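Local structure of extracellular sialidase/neuraminidase, putative (2XZI) at residues F18-A21 against N22-S25; S145-E148 against G149-H152; I200-M203 against G204-I207; D356-N359 against D360-K364. The protein probably hydrolyses terminal sialic acid glycosides as an extracellular exo-sialidase of Aspergillus fumigatus, acting as a KDNase that prefers deaminoneuraminic acid (KDN). One frame throughout, in Å; residues are numbered along the deposited sequence.

Interaction 1: F18-A21 against N22-S25; sequences FRSA and NMAS
Hydrogen bonds from Arg19 hold the chain just past a tight turn: its guanidinium grips the backbone oxygen of Ala24 side-on, NE at 2.9 Å and NH2 at 2.8 Å from Ala24 O, which lies almost in the guanidinium plane. A weak bond runs from NE to Ser25 O. The arginine chain can fold back in this way because it bends at chi3 (69°). A second polar link joins Ser20 and Asn22, the hydroxyl OG donating to the amide oxygen OD1 in its carbonyl plane at 2.7 Å. The same residues lie in a type I beta turn from Ser20 to Met23, closed by Met23 N donating to Ser20 O (3.0 Å, 165°). One water bridges Ala21 O and Met23 O.

Van der Waals packing comes from Met23, whose chain crosses that of Arg19 at about a right angle. Its methyl CE sits over the centre of one guanidinium face, 3.7 Å from Arg19 CZ, while SD lies 3.7 Å from Ser20 OG. The turn follows strand 12-18 of a propeller sheet: Ser20 and Met23 also pack on Ala369 of strand 368-375, and Phe357 lies against Ser20, Asn22 and Met23.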
ATOM      1  N   PHE A  18      -7.535  -6.206 -10.071  1.00  5.34           N
ATOM      2  CA  PHE A  18      -8.592  -6.617  -9.150  1.00  5.58           C
ATOM      3  C   PHE A  18      -9.880  -6.012  -9.681  1.00  5.90           C
ATOM      4  O   PHE A  18     -10.064  -4.797  -9.667  1.00  7.34           O
ATOM      5  CB  PHE A  18      -8.290  -6.160  -7.710  1.00  6.14           C
ATOM      6  CG  PHE A  18      -7.074  -6.818  -7.104  1.00  6.15           C
ATOM      7  CD1 PHE A  18      -5.803  -6.287  -7.298  1.00  5.21           C
ATOM      8  CD2 PHE A  18      -7.198  -7.961  -6.325  1.00  6.42           C
ATOM      9  CE1 PHE A  18      -4.691  -6.883  -6.731  1.00  5.08           C
ATOM     10  CE2 PHE A  18      -6.088  -8.584  -5.748  1.00  5.73           C
ATOM     11  CZ  PHE A  18      -4.823  -8.044  -5.942  1.00  6.41           C
ATOM     12  N   ARG A  19     -10.732  -6.890 -10.214  1.00  7.29           N
ATOM     13  CA  ARG A  19     -11.915  -6.524 -10.982  1.00  7.83           C
ATOM     14  C   ARG A  19     -13.148  -6.610 -10.098  1.00  6.92           C
ATOM     15  O   ARG A  19     -13.504  -7.689  -9.624  1.00  7.96           O
ATOM     16  CB  ARG A  19     -12.049  -7.469 -12.178  1.00  8.84           C
ATOM     17  CG  ARG A  19     -10.853  -7.383 -13.135  1.00  9.69           C
ATOM     18  CD  ARG A  19     -10.947  -8.392 -14.288  1.00 12.05           C
ATOM     19  NE  ARG A  19     -12.024  -8.034 -15.216  1.00 15.06           N
ATOM     20  CZ  ARG A  19     -11.900  -7.227 -16.268  1.00 16.91           C
ATOM     21  NH1 ARG A  19     -10.722  -6.683 -16.572  1.00 15.63           N
ATOM     22  NH2 ARG A  19     -12.963  -6.949 -17.017  1.00 16.98           N
ATOM     23  N   SER A  20     -13.782  -5.462  -9.895  1.00  7.01           N
ATOM     24  CA  SER A  20     -14.961  -5.350  -9.021  1.00  7.76           C
ATOM     25  C   SER A  20     -16.179  -6.105  -9.576  1.00  8.20           C
ATOM     26  O   SER A  20     -16.204  -6.491 -10.756  1.00  8.61           O
ATOM     27  CB  SER A  20     -15.292  -3.870  -8.771  1.00  7.89           C
ATOM     28  OG  SER A  20     -15.138  -3.103  -9.956  1.00  9.26           O
ATOM     29  N   ALA A  21     -17.183  -6.303  -8.725  1.00  9.25           N
ATOM     30  CA  ALA A  21     -18.339  -7.153  -9.065  1.00  9.42           C
ATOM     31  C   ALA A  21     -19.140  -6.706 -10.304  1.00 10.08           C
ATOM     32  O   ALA A  21     -19.841  -7.520 -10.909  1.00  9.90           O
ATOM     33  CB  ALA A  21     -19.256  -7.319  -7.843  1.00  9.52           C
ATOM     34  N   ASN A  22     -19.037  -5.431 -10.676  1.00 10.34           N
ATOM     35  CA  ASN A  22     -19.747  -4.859 -11.832  1.00 11.30           C
ATOM     36  C   ASN A  22     -19.071  -5.126 -13.173  1.00 11.72           C
ATOM     37  O   ASN A  22     -19.671  -4.893 -14.245  1.00 12.80           O
ATOM     38  CB  ASN A  22     -19.901  -3.347 -11.666  1.00 11.32           C
ATOM     39  CG  ASN A  22     -18.556  -2.623 -11.592  1.00 10.68           C
ATOM     40  OD1 ASN A  22     -17.622  -3.104 -10.942  1.00 12.27           O
ATOM     41  ND2 ASN A  22     -18.454  -1.479 -12.254  1.00 11.25           N
ATOM     42  N   MET A  23     -17.815  -5.559 -13.133  1.00 11.69           N
ATOM     43  CA  MET A  23     -17.022  -5.714 -14.359  1.00 11.33           C
ATOM     44  C   MET A  23     -17.218  -7.099 -14.958  1.00 12.04           C
ATOM     45  O   MET A  23     -17.635  -8.022 -14.261  1.00 11.71           O
ATOM     46  CB  MET A  23     -15.535  -5.495 -14.059  1.00 11.23           C
ATOM     47  CG  MET A  23     -15.187  -4.064 -13.667  1.00  9.15           C
ATOM     48  SD  MET A  23     -13.458  -3.846 -13.191  1.00  9.65           S
ATOM     49  CE  MET A  23     -12.646  -3.879 -14.787  1.00 11.65           C
ATOM     50  N   ALA A  24     -16.933  -7.244 -16.254  1.00 12.19           N
ATOM     51  CA  ALA A  24     -16.852  -8.577 -16.860  1.00 12.81           C
ATOM     52  C   ALA A  24     -15.738  -9.362 -16.169  1.00 13.15           C
ATOM     53  O   ALA A  24     -14.727  -8.777 -15.772  1.00 13.32           O
ATOM     54  CB  ALA A  24     -16.584  -8.477 -18.350  1.00 14.06           C
ATOM     55  N   SER A  25     -15.925 -10.669 -16.026  1.00 13.08           N
ATOM     56  CA  SER A  25     -14.978 -11.524 -15.306  1.00 13.40           C
ATOM     57  C   SER A  25     -14.540 -10.907 -13.971  1.00 12.52           C
ATOM     58  O   SER A  25     -13.343 -10.644 -13.775  1.00 13.05           O
ATOM     59  CB  SER A  25     -13.749 -11.831 -16.165  1.00 14.01           C
ATOM     60  OG  SER A  25     -14.125 -12.456 -17.386  1.00 16.56           O
TER
HETATM   61  O   HOH W   1     -20.061  -8.615 -13.451  1.00 24.90           O

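Interaction 2: S145-E148 against G149-H152; sequences STWE and GRRH
The indole of Trp147 receives the imidazole of His152 on one face: CE1 stands 3.2 Å above the indole plane, displaced toward the rim, in a T-shaped (edge-to-face) pair whose planes are inclined by 63°. The six-membered ring and the imidazole have their centroids 4.3 Å apart. His152 CE1 comes within 3.4 Å of Trp147 CZ2, and Arg150 CD approaches the indole obliquely. At the edge of the imidazole, in its plane, lies the tryptophan's own carbonyl. His152 NE2 donates to Trp147 O at 2.7 Å in a nearly straight bond (167°), with the donor in the carbonyl plane.

Trp147 is therefore met twice by the same histidine, at its ring and at its backbone oxygen. Its side chain leaves with CG anti to the backbone N (chi1 -176°), which turns a face of the indole to the CE1 edge of the imidazole. ND1, the other ring nitrogen, is hydrogen-bonded to Asp170, so both nitrogens are engaged and the rotation of the ring is fixed.

Further back, Thr146 OG1 accepts from Gly149 N at 2.9 Å, and the same hydroxyl is bonded to Asp144. The aliphatic part of Arg150 lies against the threonine carbonyl, with CG 3.2 Å from Thr146 O. A water bridges Glu148 O and Arg150 O.

The loop leads from strand 141-142 into strand 152-158. Trp147, Arg150 and His152 touch Thr172 of helix 172-175, and His152 also packs edge-to-face with Trp121 of the adjacent strand 115-122.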
ATOM      1  N   SER A 145     -11.457   1.463  23.146  1.00 11.05           N
ATOM      2  CA  SER A 145     -10.209   0.949  23.672  1.00 11.74           C
ATOM      3  C   SER A 145     -10.331  -0.438  24.309  1.00 11.82           C
ATOM      4  O   SER A 145      -9.369  -0.945  24.881  1.00 12.35           O
ATOM      5  CB  SER A 145      -9.617   1.946  24.666  1.00 11.65           C
ATOM      6  OG  SER A 145     -10.375   1.942  25.867  1.00 13.98           O
ATOM      7  N   THR A 146     -11.496  -1.069  24.192  1.00 11.84           N
ATOM      8  CA  THR A 146     -11.681  -2.411  24.750  1.00 12.44           C
ATOM      9  C   THR A 146     -11.027  -3.426  23.826  1.00 12.18           C
ATOM     10  O   THR A 146     -10.771  -3.135  22.652  1.00 12.22           O
ATOM     11  CB  THR A 146     -13.168  -2.784  24.891  1.00 12.15           C
ATOM     12  OG1 THR A 146     -13.749  -2.940  23.586  1.00 12.71           O
ATOM     13  CG2 THR A 146     -13.938  -1.729  25.696  1.00 12.95           C
ATOM     14  N   TRP A 147     -10.757  -4.620  24.346  1.00 12.13           N
ATOM     15  CA  TRP A 147     -10.140  -5.679  23.555  1.00 12.41           C
ATOM     16  C   TRP A 147     -11.001  -6.047  22.347  1.00 12.48           C
ATOM     17  O   TRP A 147     -10.497  -6.210  21.237  1.00 12.71           O
ATOM     18  CB  TRP A 147      -9.884  -6.903  24.427  1.00 12.79           C
ATOM     19  CG  TRP A 147      -9.158  -8.021  23.736  1.00 12.93           C
ATOM     20  CD1 TRP A 147      -9.646  -9.274  23.471  1.00 14.32           C
ATOM     21  CD2 TRP A 147      -7.824  -7.989  23.218  1.00 13.01           C
ATOM     22  NE1 TRP A 147      -8.692 -10.026  22.834  1.00 14.90           N
ATOM     23  CE2 TRP A 147      -7.562  -9.266  22.670  1.00 13.76           C
ATOM     24  CE3 TRP A 147      -6.816  -7.015  23.179  1.00 12.84           C
ATOM     25  CZ2 TRP A 147      -6.338  -9.590  22.075  1.00 13.85           C
ATOM     26  CZ3 TRP A 147      -5.600  -7.340  22.585  1.00 12.44           C
ATOM     27  CH2 TRP A 147      -5.374  -8.619  22.042  1.00 13.22           C
ATOM     28  N   GLU A 148     -12.307  -6.124  22.550  1.00 12.37           N
ATOM     29  CA  GLU A 148     -13.238  -6.491  21.485  1.00 12.70           C
ATOM     30  C   GLU A 148     -13.472  -5.366  20.473  1.00 11.87           C
ATOM     31  O   GLU A 148     -13.701  -5.627  19.285  1.00 11.69           O
ATOM     32  CB  GLU A 148     -14.579  -6.926  22.096  1.00 13.51           C
ATOM     33  CG  GLU A 148     -14.481  -8.082  23.091  1.00 16.82           C
ATOM     34  CD  GLU A 148     -13.976  -7.675  24.491  1.00 20.08           C
ATOM     35  OE1 GLU A 148     -13.990  -6.465  24.846  1.00 20.14           O
ATOM     36  OE2 GLU A 148     -13.565  -8.586  25.247  1.00 24.65           O
ATOM     37  N   GLY A 149     -13.384  -4.114  20.934  1.00 10.42           N
ATOM     38  CA  GLY A 149     -13.741  -2.962  20.110  1.00  9.88           C
ATOM     39  C   GLY A 149     -12.602  -2.154  19.512  1.00  8.84           C
ATOM     40  O   GLY A 149     -12.846  -1.181  18.808  1.00  8.91           O
ATOM     41  N   ARG A 150     -11.353  -2.541  19.790  1.00  8.44           N
ATOM     42  CA  ARG A 150     -10.186  -1.775  19.316  1.00  8.01           C
ATOM     43  C   ARG A 150      -9.681  -2.347  18.017  1.00  7.81           C
ATOM     44  O   ARG A 150     -10.036  -3.465  17.638  1.00  7.77           O
ATOM     45  CB  ARG A 150      -9.044  -1.755  20.338  1.00  7.89           C
ATOM     46  CG  ARG A 150      -8.366  -3.104  20.586  1.00  7.57           C
ATOM     47  CD  ARG A 150      -7.328  -3.044  21.707  1.00  8.37           C
ATOM     48  NE  ARG A 150      -6.216  -2.146  21.376  1.00  7.47           N
ATOM     49  CZ  ARG A 150      -5.033  -2.110  21.986  1.00  9.74           C
ATOM     50  NH1 ARG A 150      -4.748  -2.934  22.986  1.00 10.97           N
ATOM     51  NH2 ARG A 150      -4.109  -1.263  21.570  1.00  8.18           N
ATOM     52  N   ARG A 151      -8.863  -1.560  17.328  1.00  7.40           N
ATOM     53  CA  ARG A 151      -8.149  -2.066  16.164  1.00  6.43           C
ATOM     54  C   ARG A 151      -6.956  -2.908  16.616  1.00  6.89           C
ATOM     55  O   ARG A 151      -6.147  -2.473  17.456  1.00  7.00           O
ATOM     56  CB  ARG A 151      -7.735  -0.911  15.261  1.00  7.59           C
ATOM     57  CG  ARG A 151      -8.924  -0.261  14.572  1.00  6.76           C
ATOM     58  CD  ARG A 151      -9.162  -0.868  13.199  1.00  7.92           C
ATOM     59  NE  ARG A 151      -8.179  -0.345  12.251  1.00  7.22           N
ATOM     60  CZ  ARG A 151      -8.132  -0.651  10.960  1.00  7.24           C
ATOM     61  NH1 ARG A 151      -8.981  -1.540  10.449  1.00  7.37           N
ATOM     62  NH2 ARG A 151      -7.213  -0.077  10.200  1.00  6.94           N
ATOM     63  N   HIS A 152      -6.859  -4.115  16.068  1.00  6.89           N
ATOM     64  CA  HIS A 152      -5.753  -5.049  16.363  1.00  7.42           C
ATOM     65  C   HIS A 152      -4.723  -5.010  15.258  1.00  6.86           C
ATOM     66  O   HIS A 152      -5.016  -4.556  14.162  1.00  7.10           O
ATOM     67  CB  HIS A 152      -6.278  -6.482  16.520  1.00  7.33           C
ATOM     68  CG  HIS A 152      -7.100  -6.688  17.751  1.00  6.68           C
ATOM     69  ND1 HIS A 152      -6.829  -7.691  18.659  1.00  9.81           N
ATOM     70  CD2 HIS A 152      -8.186  -6.030  18.226  1.00  8.77           C
ATOM     71  CE1 HIS A 152      -7.699  -7.629  19.651  1.00  9.25           C
ATOM     72  NE2 HIS A 152      -8.540  -6.641  19.407  1.00  9.02           N
TER
HETATM   73  O   HOH W   2     -12.761  -4.370  17.006  1.00  8.65           O

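Interaction 3: I200-M203 against G204-I207; sequences IPAM and GRNI
Ile200 and Ile207 form a hydrogen-bonded antiparallel pair in a beta hairpin with a two-residue loop, Ile200 N to Ile207 O at 2.9 Å and Ile207 N to Ile200 O at 2.8 Å, its strands running at 148° to each other and joined by a type II turn from Ala202 to Arg205 in which Gly204 has positive phi.

Ile200, Ala202, Arg205 and Ile207 share one face of the sheet. Ile200 CB and Ile207 CB lie 4.2 Å apart. Farther along the same face, the methyl CD1 of Ile207 reaches the CB of Ala202. The arginine turns back over the turn: CG stands between the backbone N and the carbonyl carbon (chi1 73°), and the chain then runs extended to NE. This lays the guanidinium over Ala202, whose CB sits 3.7 Å above one face, toward the rim. Arg205 NH1 donates to Met203 O at 2.9 Å, on a lone pair and in the plane of both groups. On the other face of the sheet, Asn206 OD1 faces Pro201 CA, and the asparagine amide bonds Gln221 and Arg242.

Arg205 NH1 also forms a salt bridge with Asp183, and NE bonds Leu175 O. The charge of the buried guanidinium is thus countered by Asp183, while the carbonyls of Met203 and Leu175 take N-H groups, which probably ties the hairpin tip to the loop of Asp183 and to the end of helix 172-175.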
ATOM      1  N   ILE A 200       8.675  -1.071   9.309  1.00  5.62           N
ATOM      2  CA  ILE A 200       7.286  -1.091   8.863  1.00  5.55           C
ATOM      3  C   ILE A 200       6.583   0.158   9.395  1.00  5.68           C
ATOM      4  O   ILE A 200       6.567   0.394  10.610  1.00  5.27           O
ATOM      5  CB  ILE A 200       6.579  -2.401   9.316  1.00  6.09           C
ATOM      6  CG1 ILE A 200       7.314  -3.645   8.764  1.00  6.38           C
ATOM      7  CG2 ILE A 200       5.101  -2.392   8.911  1.00  7.89           C
ATOM      8  CD1 ILE A 200       8.530  -4.146   9.621  1.00 11.46           C
ATOM      9  N   PRO A 201       6.029   0.978   8.498  1.00  4.72           N
ATOM     10  CA  PRO A 201       5.381   2.197   8.982  1.00  4.67           C
ATOM     11  C   PRO A 201       4.006   1.900   9.531  1.00  4.93           C
ATOM     12  O   PRO A 201       3.272   1.087   8.970  1.00  4.70           O
ATOM     13  CB  PRO A 201       5.278   3.061   7.721  1.00  4.27           C
ATOM     14  CG  PRO A 201       5.110   2.059   6.608  1.00  5.12           C
ATOM     15  CD  PRO A 201       5.939   0.852   7.026  1.00  5.79           C
ATOM     16  N   ALA A 202       3.644   2.577  10.612  1.00  4.94           N
ATOM     17  CA  ALA A 202       2.338   2.438  11.230  1.00  4.85           C
ATOM     18  C   ALA A 202       1.859   3.749  11.822  1.00  5.03           C
ATOM     19  O   ALA A 202       2.591   4.757  11.820  1.00  5.43           O
ATOM     20  CB  ALA A 202       2.347   1.336  12.294  1.00  5.96           C
ATOM     21  N   MET A 203       0.633   3.735  12.331  1.00  5.01           N
ATOM     22  CA  MET A 203       0.077   4.942  12.940  1.00  5.32           C
ATOM     23  C   MET A 203       0.934   5.359  14.150  1.00  5.14           C
ATOM     24  O   MET A 203       1.149   4.567  15.053  1.00  5.99           O
ATOM     25  CB  MET A 203      -1.360   4.688  13.375  1.00  5.13           C
ATOM     26  CG  MET A 203      -1.928   5.776  14.277  1.00  6.56           C
ATOM     27  SD  MET A 203      -3.696   5.536  14.486  1.00  8.19           S
ATOM     28  CE  MET A 203      -3.996   6.316  16.065  1.00  9.27           C
ATOM     29  N   GLY A 204       1.436   6.600  14.127  1.00  5.28           N
ATOM     30  CA  GLY A 204       2.201   7.162  15.254  1.00  5.98           C
ATOM     31  C   GLY A 204       3.526   6.477  15.572  1.00  6.18           C
ATOM     32  O   GLY A 204       4.129   6.770  16.608  1.00  6.78           O
ATOM     33  N   ARG A 205       4.012   5.571  14.717  1.00  5.51           N
ATOM     34  CA  ARG A 205       5.161   4.744  15.098  1.00  5.63           C
ATOM     35  C   ARG A 205       5.700   3.974  13.914  1.00  5.82           C
ATOM     36  O   ARG A 205       4.978   3.760  12.934  1.00  5.78           O
ATOM     37  CB  ARG A 205       4.743   3.759  16.193  1.00  5.82           C
ATOM     38  CG  ARG A 205       3.861   2.594  15.725  1.00  5.19           C
ATOM     39  CD  ARG A 205       3.026   2.101  16.897  1.00  6.95           C
ATOM     40  NE  ARG A 205       2.285   0.857  16.666  1.00  6.06           N
ATOM     41  CZ  ARG A 205       1.114   0.739  16.036  1.00  5.13           C
ATOM     42  NH1 ARG A 205       0.530   1.779  15.453  1.00  6.03           N
ATOM     43  NH2 ARG A 205       0.531  -0.456  15.989  1.00  6.16           N
ATOM     44  N   ASN A 206       6.967   3.576  13.996  1.00  6.06           N
ATOM     45  CA  ASN A 206       7.497   2.517  13.130  1.00  6.00           C
ATOM     46  C   ASN A 206       7.595   1.229  13.928  1.00  6.33           C
ATOM     47  O   ASN A 206       7.856   1.249  15.137  1.00  6.60           O
ATOM     48  CB  ASN A 206       8.890   2.853  12.614  1.00  6.56           C
ATOM     49  CG  ASN A 206       8.918   4.052  11.716  1.00  7.24           C
ATOM     50  OD1 ASN A 206       8.046   4.242  10.872  1.00  7.54           O
ATOM     51  ND2 ASN A 206       9.976   4.850  11.850  1.00  7.52           N
ATOM     52  N   ILE A 207       7.385   0.111  13.253  1.00  6.17           N
ATOM     53  CA  ILE A 207       7.670  -1.199  13.830  1.00  6.37           C
ATOM     54  C   ILE A 207       9.018  -1.629  13.267  1.00  6.44           C
ATOM     55  O   ILE A 207       9.225  -1.612  12.058  1.00  6.59           O
ATOM     56  CB  ILE A 207       6.558  -2.205  13.476  1.00  6.74           C
ATOM     57  CG1 ILE A 207       5.262  -1.791  14.169  1.00  9.57           C
ATOM     58  CG2 ILE A 207       6.935  -3.618  13.919  1.00  6.83           C
ATOM     59  CD1 ILE A 207       4.007  -2.351  13.542  1.00 12.48           C
TER

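Interaction 4: D356-N359 against D360-K364; sequences DFFN and DGTGK. With KDM (deamino-alpha-neuraminic acid), chain D.
Phe358 lies flat against Gly361 in a double turn that joins two strands of a beta-propeller blade. A type I turn from Phe358 to Gly361 overlaps a type II' turn from Asp360 to Gly363.

The tight part is a CH-pi contact: Gly361 CA stands 3.5 Å from the Phe358 ring centroid, only 7° off the ring normal, and Gly361 C approaches Phe358 CE1 at 3.4 Å. The first turn is closed by Gly361 N donating to Phe358 O at 3.1 Å, with the donor well above the carbonyl plane.

The looser side is more exposed. The Thr362 methyl CG2 only skirts Phe358 CE1, at 4.2 Å, and Asn359 and Asp360 have their polar ends tied to the chain just beyond, around Asn365.

The ligand side is distinct from both. Buried Asp356 makes an Asx turn, OD1 accepting from Phe358 N, and Asp356 CG, anti to the backbone N (chi1 -173°), directs the carboxylate toward a bound deamino-alpha-neuraminic acid. This is a second sugar site, where Arg303 bonds the sugar and makes a cation-pi contact with Phe358. Asp356 OD2, salt-bridged to Arg368, accepts from sugar O5 at 2.7 Å, and a water joins OD2, Gly361 O and sugar O7.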
ATOM      1  N   ASP A 356     -12.243   4.102  -9.296  1.00  7.08           N
ATOM      2  CA  ASP A 356     -13.595   4.235  -8.749  1.00  8.04           C
ATOM      3  C   ASP A 356     -14.556   4.490  -9.877  1.00  8.45           C
ATOM      4  O   ASP A 356     -14.420   5.469 -10.605  1.00  8.66           O
ATOM      5  CB  ASP A 356     -13.605   5.417  -7.765  1.00  8.18           C
ATOM      6  CG  ASP A 356     -14.918   5.560  -6.980  1.00  9.23           C
ATOM      7  OD1 ASP A 356     -15.952   4.949  -7.316  1.00  8.64           O
ATOM      8  OD2 ASP A 356     -14.908   6.330  -6.008  1.00 13.27           O
ATOM      9  N   PHE A 357     -15.514   3.583 -10.039  1.00  8.70           N
ATOM     10  CA  PHE A 357     -16.508   3.754 -11.093  1.00  9.79           C
ATOM     11  C   PHE A 357     -17.435   4.935 -10.822  1.00 10.29           C
ATOM     12  O   PHE A 357     -17.956   5.532 -11.770  1.00 11.26           O
ATOM     13  CB  PHE A 357     -17.305   2.479 -11.286  1.00  9.80           C
ATOM     14  CG  PHE A 357     -16.594   1.431 -12.094  1.00  9.65           C
ATOM     15  CD1 PHE A 357     -15.741   0.514 -11.485  1.00 11.65           C
ATOM     16  CD2 PHE A 357     -16.766   1.362 -13.481  1.00 11.21           C
ATOM     17  CE1 PHE A 357     -15.075  -0.461 -12.231  1.00 11.11           C
ATOM     18  CE2 PHE A 357     -16.102   0.395 -14.235  1.00 11.54           C
ATOM     19  CZ  PHE A 357     -15.253  -0.525 -13.608  1.00 11.37           C
ATOM     20  N   PHE A 358     -17.620   5.264  -9.546  1.00 11.06           N
ATOM     21  CA  PHE A 358     -18.362   6.458  -9.126  1.00 11.37           C
ATOM     22  C   PHE A 358     -19.843   6.403  -9.553  1.00 11.81           C
ATOM     23  O   PHE A 358     -20.507   7.429  -9.693  1.00 11.98           O
ATOM     24  CB  PHE A 358     -17.667   7.724  -9.641  1.00 11.88           C
ATOM     25  CG  PHE A 358     -17.849   8.916  -8.754  1.00 13.36           C
ATOM     26  CD1 PHE A 358     -17.265   8.953  -7.491  1.00 14.95           C
ATOM     27  CD2 PHE A 358     -18.583  10.018  -9.182  1.00 14.03           C
ATOM     28  CE1 PHE A 358     -17.421  10.063  -6.660  1.00 15.51           C
ATOM     29  CE2 PHE A 358     -18.744  11.133  -8.359  1.00 15.18           C
ATOM     30  CZ  PHE A 358     -18.158  11.155  -7.098  1.00 14.07           C
ATOM     31  N   ASN A 359     -20.353   5.185  -9.717  1.00 11.86           N
ATOM     32  CA  ASN A 359     -21.747   4.961 -10.131  1.00 12.31           C
ATOM     33  C   ASN A 359     -22.748   5.362  -9.059  1.00 13.62           C
ATOM     34  O   ASN A 359     -23.917   5.602  -9.364  1.00 14.12           O
ATOM     35  CB  ASN A 359     -21.965   3.501 -10.505  1.00 12.32           C
ATOM     36  CG  ASN A 359     -21.505   2.566  -9.420  1.00 11.98           C
ATOM     37  OD1 ASN A 359     -20.306   2.459  -9.161  1.00 10.10           O
ATOM     38  ND2 ASN A 359     -22.446   1.915  -8.751  1.00 11.04           N
ATOM     39  N   ASP A 360     -22.294   5.424  -7.809  1.00 13.23           N
ATOM     40  CA  ASP A 360     -23.108   5.864  -6.674  1.00 13.38           C
ATOM     41  C   ASP A 360     -22.480   7.111  -6.041  1.00 13.18           C
ATOM     42  O   ASP A 360     -22.689   7.408  -4.861  1.00 13.59           O
ATOM     43  CB  ASP A 360     -23.258   4.709  -5.661  1.00 13.63           C
ATOM     44  CG  ASP A 360     -24.262   5.007  -4.535  1.00 14.91           C
ATOM     45  OD1 ASP A 360     -25.256   5.749  -4.770  1.00 16.17           O
ATOM     46  OD2 ASP A 360     -24.066   4.479  -3.403  1.00 13.94           O
ATOM     47  N   GLY A 361     -21.688   7.836  -6.834  1.00 13.79           N
ATOM     48  CA  GLY A 361     -20.949   8.987  -6.319  1.00 14.43           C
ATOM     49  C   GLY A 361     -20.046   8.580  -5.172  1.00 15.12           C
ATOM     50  O   GLY A 361     -19.348   7.570  -5.257  1.00 15.09           O
ATOM     51  N   THR A 362     -20.082   9.356  -4.092  1.00 15.76           N
ATOM     52  CA  THR A 362     -19.309   9.061  -2.886  1.00 16.27           C
ATOM     53  C   THR A 362     -19.963   7.973  -2.036  1.00 15.42           C
ATOM     54  O   THR A 362     -19.421   7.579  -0.993  1.00 15.90           O
ATOM     55  CB  THR A 362     -19.122  10.324  -2.023  1.00 16.94           C
ATOM     56  OG1 THR A 362     -20.402  10.842  -1.659  1.00 18.34           O
ATOM     57  CG2 THR A 362     -18.335  11.396  -2.781  1.00 17.88           C
ATOM     58  N   GLY A 363     -21.118   7.491  -2.489  1.00 14.56           N
ATOM     59  CA  GLY A 363     -21.895   6.486  -1.761  1.00 13.12           C
ATOM     60  C   GLY A 363     -21.322   5.081  -1.749  1.00 13.03           C
ATOM     61  O   GLY A 363     -20.398   4.754  -2.506  1.00 12.97           O
ATOM     62  N   LYS A 364     -21.905   4.248  -0.892  1.00 11.27           N
ATOM     63  CA  LYS A 364     -21.384   2.914  -0.556  1.00 11.44           C
ATOM     64  C   LYS A 364     -21.430   1.926  -1.708  1.00 10.39           C
ATOM     65  O   LYS A 364     -20.729   0.910  -1.690  1.00 10.40           O
ATOM     66  CB  LYS A 364     -22.134   2.325   0.647  1.00 11.66           C
ATOM     67  CG  LYS A 364     -23.575   1.912   0.354  1.00 12.70           C
ATOM     68  CD  LYS A 364     -24.345   1.618   1.630  1.00 15.82           C
ATOM     69  CE  LYS A 364     -25.807   1.319   1.331  1.00 18.60           C
ATOM     70  NZ  LYS A 364     -26.610   1.168   2.588  1.00 20.94           N
TER
HETATM   71  C2  KDM D 501     -13.529  11.851  -5.100  1.00 26.14           C
HETATM   72  C1  KDM D 501     -12.130  12.266  -4.586  1.00 27.02           C
HETATM   73  C3  KDM D 501     -13.439  11.177  -6.489  1.00 25.94           C
HETATM   74  C4  KDM D 501     -12.798   9.777  -6.394  1.00 24.74           C
HETATM   75  C5  KDM D 501     -13.465   8.926  -5.300  1.00 23.86           C
HETATM   76  C6  KDM D 501     -13.495   9.686  -3.956  1.00 25.43           C
HETATM   77  C7  KDM D 501     -14.165   9.046  -2.721  1.00 27.17           C
HETATM   78  C8  KDM D 501     -14.030   9.983  -1.490  1.00 28.91           C
HETATM   79  C9  KDM D 501     -14.733   9.472  -0.211  1.00 30.43           C
HETATM   80  O5  KDM D 501     -12.758   7.685  -5.140  1.00 20.17           O
HETATM   81  O1A KDM D 501     -11.894  12.101  -3.365  1.00 27.01           O
HETATM   82  O1B KDM D 501     -11.325  12.740  -5.423  1.00 25.26           O
HETATM   83  O4  KDM D 501     -12.916   9.133  -7.668  1.00 23.96           O
HETATM   84  O6  KDM D 501     -14.187  10.957  -4.170  1.00 26.05           O
HETATM   85  O7  KDM D 501     -15.552   8.792  -2.989  1.00 26.53           O
HETATM   86  O8  KDM D 501     -12.646  10.230  -1.209  1.00 28.51           O
HETATM   87  O9  KDM D 501     -14.737   8.040  -0.143  1.00 31.75           O
HETATM   88  O2  KDM D 501     -14.358  13.016  -5.214  1.00 28.29           O
HETATM   89  O   HOH W   3     -16.847   6.715  -4.423  1.00 19.60           O

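In the fold
Along the chain the interactions come in the order 1, 2, 3, 4, all in loops or hairpins of a beta propeller built from antiparallel sheets. Interactions 1 and 4 touch through the ring of Phe357, their centres 15 Å apart. They belong to loops of one sheet, in which strand 12-18 from the start of the chain joins strands 349-356 and 368-375 from its end, the closure expected of a propeller. Interactions 2 and 3 belong to consecutive sheets, interaction 2 as the loop entering strand 152-158, with centres 18 Å apart and nearest atoms about 7 Å apart. Interaction 3 lies across the chain's centre from interaction 1, and interaction 4 borders the second sugar site.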